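Local coordinates for RNA-dependent RNA polymerase (Toscana virus, PDB 6QW0), which probably acts as the manganese-dependent cap-snatching endonuclease of the viral L protein, cutting capped leader fragments from host mRNAs to prime viral transcription, at residues 129-134 / 191-196; 138-143 / 174-179; 77-82 / 112-117; 92-97 / 155-160. All blocks are in the same frame, centred on the assembly; numbering follows the deposited sequence. Where two conformers were deposited one is given.

Contact 1 of 4, residues 129-134 / 191-196; sequences FTTTMG and FRFRLA. With MN3 (manganese (III) ion), chain C; SO4 (sulfate ion), chain G; SO4 (sulfate ion), chain E.
Phe193 reaches from its helix onto the backbone and side chains of residues 131-133, and most of the apolar contact is made by its outer ring atoms. CE1 lies 3.6 Å from CB of Thr131. The two side chains are set obliquely to each other, with the threonine methyl CG2 also close to CE1. CZ comes within 3.3 Å of the carbonyl O of Thr132, which meets the edge of the ring near its plane, where the hydrogens carry a slight positive charge. Met133, a selenomethionine, adds an oblique Met-aromatic contact, its SE 4.3 Å from CZ of Phe193. The helix, 183-203, thereby packs against the C-terminal end of strand 124-131, a strand of the mixed sheet of this PDDEXK-type nuclease.

Polar bonds tie the strand to a sulfate ion. Thr131 places OG1 between its backbone N and carbonyl carbon (chi1 69°), and from there it donates to O1 of the sulfate at 2.8 Å. Thr130 OG1 donates to O3 of the same ion at 2.7 Å. Past the strand, Thr132 OG1 accepts from Gly134 N (3.0 Å), closing an ST turn, and is hydrogen-bonded to Ser138 OG as well.

Phe129 contributes to metal coordination through its carbonyl O, 2.3 Å from the manganese. A water on that manganese donates to O3 of the threonine-bound sulfate, joining the anion to the metal site.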
loop_
_atom_site.group_PDB
_atom_site.type_symbol
_atom_site.label_atom_id
_atom_site.label_comp_id
_atom_site.label_asym_id
_atom_site.label_seq_id
_atom_site.Cartn_x
_atom_site.Cartn_y
_atom_site.Cartn_z
ATOM N N PHE A 129 1.565 -1.751 2.538
ATOM C CA PHE A 129 1.025 -2.609 1.489
ATOM C C PHE A 129 1.762 -3.943 1.483
ATOM O O PHE A 129 2.963 -4.006 1.747
ATOM C CB PHE A 129 1.189 -1.986 0.092
ATOM C CG PHE A 129 0.759 -0.543 -0.036
ATOM C CD1 PHE A 129 -0.447 -0.084 0.464
ATOM C CD2 PHE A 129 1.565 0.343 -0.739
ATOM C CE1 PHE A 129 -0.815 1.257 0.303
ATOM C CE2 PHE A 129 1.198 1.676 -0.902
ATOM C CZ PHE A 129 0.011 2.125 -0.380
ATOM N N THR A 130 1.055 -5.011 1.128
ATOM C CA THR A 130 1.735 -6.291 0.994
ATOM C C THR A 130 0.912 -7.170 0.061
ATOM O O THR A 130 -0.239 -6.859 -0.258
ATOM C CB THR A 130 1.975 -6.943 2.372
ATOM O OG1 THR A 130 2.864 -8.068 2.251
ATOM C CG2 THR A 130 0.674 -7.385 3.004
ATOM N N THR A 131 1.552 -8.222 -0.447
ATOM C CA THR A 131 0.930 -9.144 -1.393
ATOM C C THR A 131 1.122 -10.570 -0.896
ATOM O O THR A 131 1.945 -10.838 -0.019
ATOM C CB THR A 131 1.539 -9.029 -2.799
ATOM O OG1 THR A 131 2.886 -9.521 -2.764
ATOM C CG2 THR A 131 1.559 -7.582 -3.279
ATOM N N THR A 132 0.366 -11.492 -1.489
ATOM C CA THR A 132 0.592 -12.911 -1.260
ATOM C C THR A 132 0.204 -13.666 -2.520
ATOM O O THR A 132 -0.735 -13.278 -3.216
ATOM C CB THR A 132 -0.205 -13.455 -0.065
ATOM O OG1 THR A 132 0.085 -14.850 0.089
ATOM C CG2 THR A 132 -1.704 -13.283 -0.269
HETATM N N MSE A 133 0.933 -14.739 -2.806
HETATM C CA MSE A 133 0.575 -15.624 -3.908
HETATM C C MSE A 133 -0.382 -16.730 -3.447
HETATM O O MSE A 133 -0.776 -17.588 -4.237
HETATM C CB MSE A 133 1.838 -16.237 -4.519
HETATM C CG MSE A 133 2.802 -15.220 -5.100
HETATM SE SE MSE A 133 2.051 -14.328 -6.656
HETATM C CE MSE A 133 1.927 -15.880 -7.847
ATOM N N GLY A 134 -0.762 -16.697 -2.176
ATOM C CA GLY A 134 -1.648 -17.685 -1.581
ATOM C C GLY A 134 -3.097 -17.246 -1.553
ATOM O O GLY A 134 -3.547 -16.441 -2.376
ATOM N N PHE A 191 -7.313 -6.180 -9.451
ATOM C CA PHE A 191 -7.078 -6.149 -10.898
ATOM C C PHE A 191 -5.616 -5.835 -11.223
ATOM O O PHE A 191 -4.997 -6.483 -12.077
ATOM C CB PHE A 191 -8.015 -5.128 -11.539
ATOM C CG PHE A 191 -8.015 -5.156 -13.042
ATOM C CD1 PHE A 191 -7.107 -4.390 -13.760
ATOM C CD2 PHE A 191 -8.927 -5.934 -13.738
ATOM C CE1 PHE A 191 -7.100 -4.396 -15.143
ATOM C CE2 PHE A 191 -8.927 -5.946 -15.130
ATOM C CZ PHE A 191 -8.020 -5.180 -15.831
ATOM N N ARG A 192 -5.045 -4.824 -10.561
ATOM C CA ARG A 192 -3.649 -4.474 -10.802
ATOM C C ARG A 192 -2.703 -5.582 -10.347
ATOM O O ARG A 192 -1.667 -5.814 -10.985
ATOM C CB ARG A 192 -3.310 -3.153 -10.087
ATOM C CG ARG A 192 -4.036 -1.934 -10.666
ATOM C CD ARG A 192 -3.621 -0.616 -9.942
ATOM N NE ARG A 192 -2.196 -0.330 -10.090
ATOM C CZ ARG A 192 -1.688 0.638 -10.849
ATOM N NH1 ARG A 192 -2.489 1.447 -11.539
ATOM N NH2 ARG A 192 -0.376 0.792 -10.928
ATOM N N PHE A 193 -3.032 -6.261 -9.234
ATOM C CA PHE A 193 -2.204 -7.364 -8.750
ATOM C C PHE A 193 -2.191 -8.508 -9.754
ATOM O O PHE A 193 -1.129 -9.064 -10.055
ATOM C CB PHE A 193 -2.708 -7.847 -7.379
ATOM C CG PHE A 193 -1.909 -8.974 -6.776
ATOM C CD1 PHE A 193 -0.533 -8.870 -6.602
ATOM C CD2 PHE A 193 -2.547 -10.130 -6.333
ATOM C CE1 PHE A 193 0.195 -9.900 -6.023
ATOM C CE2 PHE A 193 -1.822 -11.163 -5.744
ATOM C CZ PHE A 193 -0.459 -11.051 -5.588
ATOM N N ARG A 194 -3.359 -8.853 -10.295
ATOM C CA ARG A 194 -3.430 -9.950 -11.255
ATOM C C ARG A 194 -2.601 -9.640 -12.492
ATOM O O ARG A 194 -1.874 -10.505 -13.001
ATOM C CB ARG A 194 -4.881 -10.215 -11.638
ATOM C CG ARG A 194 -5.722 -10.773 -10.496
ATOM C CD ARG A 194 -7.150 -10.953 -10.950
ATOM N NE ARG A 194 -7.963 -11.632 -9.951
ATOM C CZ ARG A 194 -9.224 -12.000 -10.151
ATOM N NH1 ARG A 194 -9.816 -11.751 -11.319
ATOM N NH2 ARG A 194 -9.894 -12.612 -9.186
ATOM N N LEU A 195 -2.684 -8.405 -12.978
ATOM C CA LEU A 195 -1.902 -8.020 -14.145
ATOM C C LEU A 195 -0.415 -8.016 -13.822
ATOM O O LEU A 195 0.412 -8.435 -14.643
ATOM C CB LEU A 195 -2.359 -6.650 -14.643
ATOM C CG LEU A 195 -1.582 -6.127 -15.846
ATOM C CD1 LEU A 195 -1.745 -7.087 -17.035
ATOM C CD2 LEU A 195 -2.056 -4.730 -16.206
ATOM N N ALA A 196 -0.057 -7.553 -12.619
ATOM C CA ALA A 196 1.342 -7.547 -12.209
ATOM C C ALA A 196 1.909 -8.956 -12.155
ATOM O O ALA A 196 3.064 -9.179 -12.538
ATOM C CB ALA A 196 1.489 -6.849 -10.859
HETATM MN MN MN3 C . 4.919 -2.891 1.454
HETATM S S SO4 G . 5.424 -8.008 -0.390
HETATM O O1 SO4 G . 4.594 -7.689 -1.543
HETATM O O2 SO4 G . 6.798 -7.622 -0.689
HETATM O O3 SO4 G . 4.968 -7.300 0.810
HETATM O O4 SO4 G . 5.362 -9.446 -0.156
HETATM S S SO4 E . -13.675 -12.292 -9.162
HETATM O O1 SO4 E . -14.806 -11.959 -10.014
HETATM O O2 SO4 E . -12.698 -13.076 -9.912
HETATM O O3 SO4 E . -14.149 -13.058 -8.008
HETATM O O4 SO4 E . -13.063 -11.049 -8.714
HETATM O O HOH W 1 7.255 -2.623 1.188
HETATM O O HOH W 2 6.027 -4.968 1.627
#

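Contact 2 of 4, residues 138-143 / 174-179; sequences SADLAA and GVVSNL
Among the side chains that meet here, the carboxylate of Asp140 is the flat group, and it touches the facing strand lightly: OD1 lies 4.3 Å from CG1 of Val176. The carboxylate's stronger partner is Arg144, one turn further along the same helix, whose NE forms a salt bridge with OD2. The remaining contact is aliphatic and centres on Val176, which points from strand 174-177 toward the helix and offers it both methyl groups.

With CG1 anti to the backbone N (chi1 178°), the valine spreads its two branches along the helix surface. CG2 meets the CB of Ala139 at 3.8 Å and lies 3.9 Å from the backbone N of Asp140. CG1 turns toward the next turn, where the CB of Ala143 stands 4.3 Å away. The two alanines are four residues apart and present their methyls on the same side of helix 136-157, so that one valine spans a full turn.

Such small side chains let the backbones come near: the CA atoms of Asp140 and Val176 are 6.0 Å apart, and the segment axes approach to 8.0 Å at an angle of 31°. Helix 136-157 connects the parallel neighbouring strands 124-131 and 163-171, a beta-alpha-beta crossover, and here it packs on strand 174-177, the next strand of that sheet. Val176 is also hydrogen-bonded through its backbone to Ala169 of strand 163-171.

Since the pairing rests on methyl groups in van der Waals contact, its strength is that of close, buried hydrophobic packing, with the aspartate's charge directed along the helix to Arg144.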
loop_
_atom_site.group_PDB
_atom_site.type_symbol
_atom_site.label_atom_id
_atom_site.label_comp_id
_atom_site.label_asym_id
_atom_site.label_seq_id
_atom_site.Cartn_x
_atom_site.Cartn_y
_atom_site.Cartn_z
ATOM N N SER A 138 -3.813 -16.741 3.659
ATOM C CA SER A 138 -2.443 -16.272 3.504
ATOM C C SER A 138 -2.377 -14.749 3.564
ATOM O O SER A 138 -1.430 -14.183 4.127
ATOM C CB SER A 138 -1.856 -16.782 2.187
ATOM O OG SER A 138 -0.474 -16.476 2.109
ATOM N N ALA A 139 -3.375 -14.072 2.981
ATOM C CA ALA A 139 -3.411 -12.612 3.023
ATOM C C ALA A 139 -3.596 -12.106 4.445
ATOM O O ALA A 139 -2.998 -11.094 4.828
ATOM C CB ALA A 139 -4.528 -12.078 2.130
ATOM N N ASP A 140 -4.432 -12.780 5.237
ATOM C CA ASP A 140 -4.582 -12.358 6.629
ATOM C C ASP A 140 -3.276 -12.523 7.394
ATOM O O ASP A 140 -2.892 -11.643 8.170
ATOM C CB ASP A 140 -5.704 -13.123 7.320
ATOM C CG ASP A 140 -5.800 -12.770 8.798
ATOM O OD1 ASP A 140 -6.552 -11.835 9.150
ATOM O OD2 ASP A 140 -5.084 -13.399 9.604
ATOM N N LEU A 141 -2.554 -13.625 7.169
ATOM C CA LEU A 141 -1.262 -13.789 7.825
ATOM C C LEU A 141 -0.282 -12.709 7.385
ATOM O O LEU A 141 0.479 -12.177 8.199
ATOM C CB LEU A 141 -0.691 -15.180 7.541
ATOM C CG LEU A 141 0.698 -15.500 8.097
ATOM C CD1 LEU A 141 0.741 -15.350 9.614
ATOM C CD2 LEU A 141 1.104 -16.910 7.689
ATOM N N ALA A 142 -0.292 -12.369 6.100
ATOM C CA ALA A 142 0.613 -11.334 5.610
ATOM C C ALA A 142 0.305 -9.988 6.254
ATOM O O ALA A 142 1.223 -9.252 6.632
ATOM C CB ALA A 142 0.519 -11.245 4.087
ATOM N N ALA A 143 -0.984 -9.649 6.376
ATOM C CA ALA A 143 -1.371 -8.411 7.055
ATOM C C ALA A 143 -0.901 -8.403 8.503
ATOM O O ALA A 143 -0.379 -7.396 8.994
ATOM C CB ALA A 143 -2.889 -8.224 6.988
ATOM N N GLY A 174 -9.002 -11.121 -3.591
ATOM C CA GLY A 174 -9.540 -10.128 -2.677
ATOM C C GLY A 174 -8.440 -9.393 -1.933
ATOM O O GLY A 174 -7.281 -9.423 -2.323
ATOM N N VAL A 175 -8.849 -8.750 -0.841
ATOM C CA VAL A 175 -7.992 -7.886 -0.043
ATOM C C VAL A 175 -8.337 -8.097 1.418
ATOM O O VAL A 175 -9.513 -8.228 1.762
ATOM C CB VAL A 175 -8.201 -6.406 -0.440
ATOM C CG1 VAL A 175 -7.634 -5.469 0.595
ATOM C CG2 VAL A 175 -7.602 -6.123 -1.817
ATOM N N VAL A 176 -7.318 -8.143 2.276
ATOM C CA VAL A 176 -7.501 -8.025 3.718
ATOM C C VAL A 176 -6.974 -6.657 4.122
ATOM O O VAL A 176 -5.804 -6.344 3.877
ATOM C CB VAL A 176 -6.785 -9.144 4.481
ATOM C CG1 VAL A 176 -6.969 -8.952 5.983
ATOM C CG2 VAL A 176 -7.345 -10.497 4.044
ATOM N N SER A 177 -7.838 -5.839 4.722
ATOM C CA SER A 177 -7.447 -4.467 5.047
ATOM C C SER A 177 -8.298 -3.967 6.201
ATOM O O SER A 177 -9.449 -4.374 6.359
ATOM C CB SER A 177 -7.627 -3.531 3.840
ATOM O OG SER A 177 -7.169 -2.213 4.143
ATOM N N ASN A 178 -7.741 -3.043 6.989
ATOM C CA ASN A 178 -8.556 -2.347 7.975
ATOM C C ASN A 178 -8.982 -0.958 7.499
ATOM O O ASN A 178 -9.619 -0.220 8.259
ATOM C CB ASN A 178 -7.850 -2.290 9.352
ATOM C CG ASN A 178 -6.451 -1.707 9.309
ATOM O OD1 ASN A 178 -5.874 -1.482 8.251
ATOM N ND2 ASN A 178 -5.887 -1.477 10.494
ATOM N N LEU A 179 -8.700 -0.609 6.246
ATOM C CA LEU A 179 -9.411 0.504 5.640
ATOM C C LEU A 179 -10.839 0.074 5.307
ATOM O O LEU A 179 -11.155 -1.118 5.231
ATOM C CB LEU A 179 -8.692 0.988 4.376
ATOM C CG LEU A 179 -7.328 1.648 4.587
ATOM C CD1 LEU A 179 -6.557 1.689 3.257
ATOM C CD2 LEU A 179 -7.496 3.051 5.162
#

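Contact 3 of 4, residues 77-82 / 112-117; sequences FKHDFT and SPDMII. With MN3 (manganese (III) ion), chain C.
His79 and Asp114 approach from opposite directions and converge on one manganese ion, a pairing in keeping with the metal centre of the PDDEXK nucleases, in which the aspartate of a Pro-Asp pair, here Pro113-Asp114, is a metal ligand.

The imidazole is carried out from helix 77-82 with CG anti to the backbone N (chi1 171°), which projects the ring away from its own helix, and its NE2 binds the metal at 2.3 Å. ND1, the other ring nitrogen, donates nearly straight to OD1 of Asp80 at 2.9 Å. The acceptor lies close to the ring plane and is met on its anti side. This bond limits rotation of the ring and leaves NE2 to coordinate; the carboxylate probably also makes NE2 a stronger donor to the metal.

Asp114 has its CG anti to the carbonyl carbon instead (chi1 -78°), and its OD2 takes the coordination place. Ring and carboxylate are turned 34° apart. Asp114 and Met115 both face Val127 in a classic beta bulge at the start of strand 115-118.

Glu128, the carbonyl O of Phe129 and two waters complete six ligands, and a second manganese lies close to Asp114. Beside the shared metal, the second carboxylate oxygen of Asp114, OD1, rests at the edge of the imidazole, 3.2 Å from CE1 of His79.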
loop_
_atom_site.group_PDB
_atom_site.type_symbol
_atom_site.label_atom_id
_atom_site.label_comp_id
_atom_site.label_asym_id
_atom_site.label_seq_id
_atom_site.Cartn_x
_atom_site.Cartn_y
_atom_site.Cartn_z
ATOM N N PHE A 77 8.554 -5.541 -8.215
ATOM C CA PHE A 77 7.662 -5.043 -9.255
ATOM C C PHE A 77 6.203 -5.342 -8.927
ATOM O O PHE A 77 5.339 -4.471 -9.065
ATOM C CB PHE A 77 8.032 -5.629 -10.623
ATOM C CG PHE A 77 6.998 -5.356 -11.681
ATOM C CD1 PHE A 77 6.961 -4.138 -12.334
ATOM C CD2 PHE A 77 6.042 -6.312 -11.997
ATOM C CE1 PHE A 77 6.004 -3.876 -13.286
ATOM C CE2 PHE A 77 5.082 -6.058 -12.946
ATOM C CZ PHE A 77 5.063 -4.840 -13.599
ATOM N N LYS A 78 5.905 -6.579 -8.508
ATOM C CA LYS A 78 4.513 -6.927 -8.231
ATOM C C LYS A 78 3.932 -6.012 -7.162
ATOM O O LYS A 78 2.817 -5.506 -7.305
ATOM C CB LYS A 78 4.399 -8.392 -7.799
ATOM C CG LYS A 78 4.406 -9.384 -8.955
ATOM C CD LYS A 78 4.193 -10.818 -8.484
ATOM C CE LYS A 78 5.335 -11.289 -7.596
ATOM N NZ LYS A 78 5.122 -12.690 -7.129
ATOM N N HIS A 79 4.693 -5.770 -6.097
ATOM C CA HIS A 79 4.217 -4.925 -5.003
ATOM C C HIS A 79 4.018 -3.487 -5.473
ATOM O O HIS A 79 2.950 -2.891 -5.264
ATOM C CB HIS A 79 5.226 -5.016 -3.852
ATOM C CG HIS A 79 5.013 -4.043 -2.731
ATOM N ND1 HIS A 79 5.384 -2.717 -2.809
ATOM C CD2 HIS A 79 4.538 -4.230 -1.477
ATOM C CE1 HIS A 79 5.116 -2.118 -1.659
ATOM N NE2 HIS A 79 4.610 -3.017 -0.833
ATOM N N ASP A 80 5.028 -2.928 -6.139
ATOM C CA ASP A 80 4.984 -1.520 -6.507
ATOM C C ASP A 80 3.926 -1.251 -7.568
ATOM O O ASP A 80 3.221 -0.242 -7.497
ATOM C CB ASP A 80 6.367 -1.070 -6.978
ATOM C CG ASP A 80 7.349 -0.955 -5.830
ATOM O OD1 ASP A 80 6.921 -1.104 -4.662
ATOM O OD2 ASP A 80 8.546 -0.717 -6.089
ATOM N N PHE A 81 3.775 -2.150 -8.543
ATOM C CA PHE A 81 2.744 -1.944 -9.560
ATOM C C PHE A 81 1.347 -2.067 -8.967
ATOM O O PHE A 81 0.460 -1.265 -9.286
ATOM C CB PHE A 81 2.927 -2.928 -10.720
ATOM C CG PHE A 81 1.974 -2.703 -11.872
ATOM C CD1 PHE A 81 0.745 -3.340 -11.910
ATOM C CD2 PHE A 81 2.316 -1.863 -12.924
ATOM C CE1 PHE A 81 -0.138 -3.140 -12.962
ATOM C CE2 PHE A 81 1.434 -1.657 -13.982
ATOM C CZ PHE A 81 0.206 -2.298 -13.995
ATOM N N THR A 82 1.127 -3.065 -8.108
ATOM C CA THR A 82 -0.208 -3.280 -7.561
ATOM C C THR A 82 -0.749 -2.020 -6.900
ATOM O O THR A 82 -1.906 -1.645 -7.109
ATOM C CB THR A 82 -0.177 -4.426 -6.549
ATOM O OG1 THR A 82 0.131 -5.648 -7.230
ATOM C CG2 THR A 82 -1.514 -4.548 -5.835
ATOM N N SER A 112 10.810 2.044 7.159
ATOM C CA SER A 112 10.182 2.822 6.092
ATOM C C SER A 112 8.919 2.127 5.605
ATOM O O SER A 112 8.931 1.408 4.596
ATOM C CB SER A 112 11.160 3.039 4.934
ATOM O OG SER A 112 10.576 3.830 3.911
ATOM N N PRO A 113 7.791 2.347 6.285
ATOM C CA PRO A 113 6.509 1.837 5.777
ATOM C C PRO A 113 6.165 2.492 4.448
ATOM O O PRO A 113 6.762 3.488 4.037
ATOM C CB PRO A 113 5.498 2.229 6.864
ATOM C CG PRO A 113 6.310 2.863 7.985
ATOM C CD PRO A 113 7.607 3.297 7.392
ATOM N N ASP A 114 5.170 1.926 3.758
ATOM C CA ASP A 114 4.857 2.413 2.412
ATOM C C ASP A 114 4.360 3.855 2.419
ATOM O O ASP A 114 4.604 4.601 1.463
ATOM C CB ASP A 114 3.816 1.513 1.747
ATOM C CG ASP A 114 4.419 0.225 1.223
ATOM O OD1 ASP A 114 5.399 0.295 0.455
ATOM O OD2 ASP A 114 3.949 -0.864 1.604
HETATM N N MSE A 115 3.640 4.263 3.462
HETATM C CA MSE A 115 3.177 5.644 3.569
HETATM C C MSE A 115 3.238 6.110 5.025
HETATM O O MSE A 115 2.882 5.351 5.931
HETATM C CB MSE A 115 1.746 5.812 3.044
HETATM C CG MSE A 115 1.413 5.163 1.682
HETATM SE SE MSE A 115 -0.396 5.584 1.143
HETATM C CE MSE A 115 -0.065 7.451 0.624
ATOM N N ILE A 116 3.703 7.347 5.238
ATOM C CA ILE A 116 3.552 8.060 6.511
ATOM C C ILE A 116 2.928 9.407 6.166
ATOM O O ILE A 116 3.576 10.256 5.534
ATOM C CB ILE A 116 4.881 8.247 7.264
ATOM C CG1 ILE A 116 5.602 6.913 7.461
ATOM C CG2 ILE A 116 4.639 8.917 8.629
ATOM C CD1 ILE A 116 7.012 7.043 8.064
ATOM N N ILE A 117 1.681 9.606 6.567
ATOM C CA ILE A 117 0.892 10.772 6.185
ATOM C C ILE A 117 0.626 11.617 7.427
ATOM O O ILE A 117 0.021 11.142 8.394
ATOM C CB ILE A 117 -0.430 10.358 5.525
ATOM C CG1 ILE A 117 -0.166 9.398 4.357
ATOM C CG2 ILE A 117 -1.205 11.581 5.072
ATOM C CD1 ILE A 117 -1.398 8.635 3.916
HETATM MN MN MN3 C . 4.919 -2.891 1.454
HETATM O O HOH W 1 7.255 -2.623 1.188
HETATM O O HOH W 2 6.027 -4.968 1.627
#

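Contact 4 of 4, residues 92-97 / 155-160; sequences KKFVEV and LDRSAI. Unlike the reference sequence in segment 155-160: Asp156 (reference Asn).
Phe94 and Arg157 share the same first torsion: in each, CG stands anti to the carbonyl carbon, at chi1 -81° in the phenylalanine and -78° in the arginine. From there the arginine runs extended from CG to NE, which brings its CD and NE alongside the root of the aromatic side chain. NE comes to 3.8 Å from CB of Phe94. CD is as near to the ring itself, 3.8 Å from CD1 of Phe94, and sits 4.0 Å from the CG of that ring. The approach is oblique, and the guanidinium plane is inclined 43° to the ring. It is the aliphatic stem of Arg157, together with NE, that makes the contact.

In the fold, this joins the short helix 94-98 to the far C-terminal part of the long helix 136-157. The phenyl ring of Phe94 also packs on Tyr150, Ala153 and Cys154 of that long helix, and on Pro113. The guanidinium has its own partners: NH2 forms a salt bridge with Asp109 and a hydrogen bond with Ser108, while NH1 is hydrogen-bonded to the carbonyl O of Ala153. These bonds hold the charged end of the arginine in place within a buried contact.

Just before helix 94-98, the backbone N of Lys93 donates to OE2 of Glu96 at 2.8 Å, reaching it from above the carboxylate plane.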
loop_
_atom_site.group_PDB
_atom_site.type_symbol
_atom_site.label_atom_id
_atom_site.label_comp_id
_atom_site.label_asym_id
_atom_site.label_seq_id
_atom_site.Cartn_x
_atom_site.Cartn_y
_atom_site.Cartn_z
ATOM N N LYS A 92 10.827 7.034 2.665
ATOM C CA LYS A 92 10.611 7.949 3.782
ATOM C C LYS A 92 10.635 7.182 5.106
ATOM O O LYS A 92 9.846 6.255 5.317
ATOM C CB LYS A 92 9.296 8.702 3.604
ATOM C CG LYS A 92 9.171 9.926 4.495
ATOM C CD LYS A 92 7.735 10.211 4.882
ATOM C CE LYS A 92 7.153 11.295 4.001
ATOM N NZ LYS A 92 5.672 11.177 3.887
ATOM N N LYS A 93 11.545 7.573 5.993
ATOM C CA LYS A 93 11.772 6.898 7.262
ATOM C C LYS A 93 10.968 7.557 8.374
ATOM O O LYS A 93 10.631 8.744 8.306
ATOM C CB LYS A 93 13.259 6.933 7.636
ATOM C CG LYS A 93 14.222 6.615 6.502
ATOM C CD LYS A 93 14.305 5.123 6.275
ATOM C CE LYS A 93 15.416 4.760 5.304
ATOM N NZ LYS A 93 15.502 3.279 5.170
ATOM N N PHE A 94 10.664 6.767 9.412
ATOM C CA PHE A 94 10.059 7.331 10.616
ATOM C C PHE A 94 10.815 8.561 11.089
ATOM O O PHE A 94 10.199 9.553 11.499
ATOM C CB PHE A 94 10.020 6.282 11.735
ATOM C CG PHE A 94 8.869 5.317 11.630
ATOM C CD1 PHE A 94 7.563 5.755 11.755
ATOM C CD2 PHE A 94 9.103 3.966 11.431
ATOM C CE1 PHE A 94 6.499 4.854 11.665
ATOM C CE2 PHE A 94 8.050 3.068 11.344
ATOM C CZ PHE A 94 6.755 3.517 11.457
ATOM N N VAL A 95 12.153 8.516 11.023
ATOM C CA VAL A 95 12.970 9.580 11.608
ATOM C C VAL A 95 12.754 10.899 10.878
ATOM O O VAL A 95 12.919 11.977 11.467
ATOM C CB VAL A 95 14.458 9.168 11.624
ATOM C CG1 VAL A 95 15.097 9.299 10.223
ATOM C CG2 VAL A 95 15.237 9.996 12.643
ATOM N N GLU A 96 12.377 10.852 9.594
ATOM C CA GLU A 96 12.115 12.089 8.875
ATOM C C GLU A 96 10.855 12.781 9.362
ATOM O O GLU A 96 10.720 13.995 9.182
ATOM C CB GLU A 96 12.017 11.809 7.376
ATOM C CG GLU A 96 13.179 10.995 6.842
ATOM C CD GLU A 96 12.995 10.635 5.387
ATOM O OE1 GLU A 96 12.497 11.495 4.631
ATOM O OE2 GLU A 96 13.325 9.490 5.008
ATOM N N VAL A 97 9.932 12.050 9.978
ATOM C CA VAL A 97 8.686 12.625 10.450
ATOM C C VAL A 97 8.735 12.926 11.945
ATOM O O VAL A 97 8.173 13.925 12.394
ATOM C CB VAL A 97 7.517 11.673 10.112
ATOM C CG1 VAL A 97 6.220 12.166 10.723
ATOM C CG2 VAL A 97 7.373 11.544 8.605
ATOM N N LEU A 155 3.821 2.364 18.087
ATOM C CA LEU A 155 3.435 2.592 19.479
ATOM C C LEU A 155 4.344 3.631 20.132
ATOM O O LEU A 155 3.871 4.603 20.738
ATOM C CB LEU A 155 3.476 1.283 20.275
ATOM C CG LEU A 155 3.031 1.413 21.738
ATOM C CD1 LEU A 155 1.590 1.911 21.801
ATOM C CD2 LEU A 155 3.158 0.077 22.448
ATOM N N ASP A 156 5.659 3.447 20.014
ATOM C CA ASP A 156 6.579 4.379 20.660
ATOM C C ASP A 156 6.396 5.804 20.149
ATOM O O ASP A 156 6.422 6.764 20.934
ATOM C CB ASP A 156 8.020 3.923 20.433
ATOM C CG ASP A 156 8.365 2.659 21.189
ATOM O OD1 ASP A 156 7.546 2.188 22.011
ATOM O OD2 ASP A 156 9.471 2.123 20.962
ATOM N N ARG A 157 6.213 5.965 18.836
ATOM C CA ARG A 157 6.076 7.297 18.263
ATOM C C ARG A 157 4.689 7.887 18.488
ATOM O O ARG A 157 4.517 9.100 18.355
ATOM C CB ARG A 157 6.449 7.250 16.775
ATOM C CG ARG A 157 7.991 7.226 16.629
ATOM C CD ARG A 157 8.532 6.527 15.379
ATOM N NE ARG A 157 9.990 6.392 15.527
ATOM C CZ ARG A 157 10.570 5.418 16.223
ATOM N NH1 ARG A 157 9.824 4.484 16.821
ATOM N NH2 ARG A 157 11.893 5.383 16.342
ATOM N N SER A 158 3.699 7.072 18.853
ATOM C CA SER A 158 2.388 7.623 19.167
ATOM C C SER A 158 2.421 8.512 20.399
ATOM O O SER A 158 1.465 9.263 20.624
ATOM C CB SER A 158 1.357 6.485 19.339
ATOM O OG SER A 158 1.465 5.800 20.582
ATOM N N ALA A 159 3.503 8.464 21.176
ATOM C CA ALA A 159 3.655 9.374 22.299
ATOM C C ALA A 159 3.907 10.800 21.842
ATOM O O ALA A 159 3.724 11.736 22.631
ATOM C CB ALA A 159 4.810 8.918 23.179
ATOM N N ILE A 160 4.335 10.972 20.592
ATOM C CA ILE A 160 4.646 12.277 20.015
ATOM C C ILE A 160 3.426 12.829 19.297
ATOM O O ILE A 160 2.973 13.941 19.591
ATOM C CB ILE A 160 5.848 12.172 19.070
ATOM C CG1 ILE A 160 7.068 11.664 19.836
ATOM C CG2 ILE A 160 6.133 13.525 18.399
ATOM C CD1 ILE A 160 8.252 11.470 18.961
#

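Overall arrangement
Along the chain contact 3 closes before contacts 1 and 2 open; contact 2 is nested within the loop closed by contact 1, and contact 4 interlocks with all three. Contacts 1, 2 and 3 reach the same mixed sheet, contacts 1 and 3 through neighbouring strands. The centres of contacts 1 and 3 are about 12 Å apart, and both share a manganese and its two waters. Contacts 2 and 4 use distant parts of helix 136-157, their centres about 24 Å apart. Contact 4 meets contact 3 through Lys92, probably hydrogen-bonded to Ser112 and Ile116. The metal site is thus assembled from helix 77-82, the turn leading into strand 115-118, and strand 124-131, while contacts 2 and 4 join helix 136-157 to the sheet and to helix 94-98.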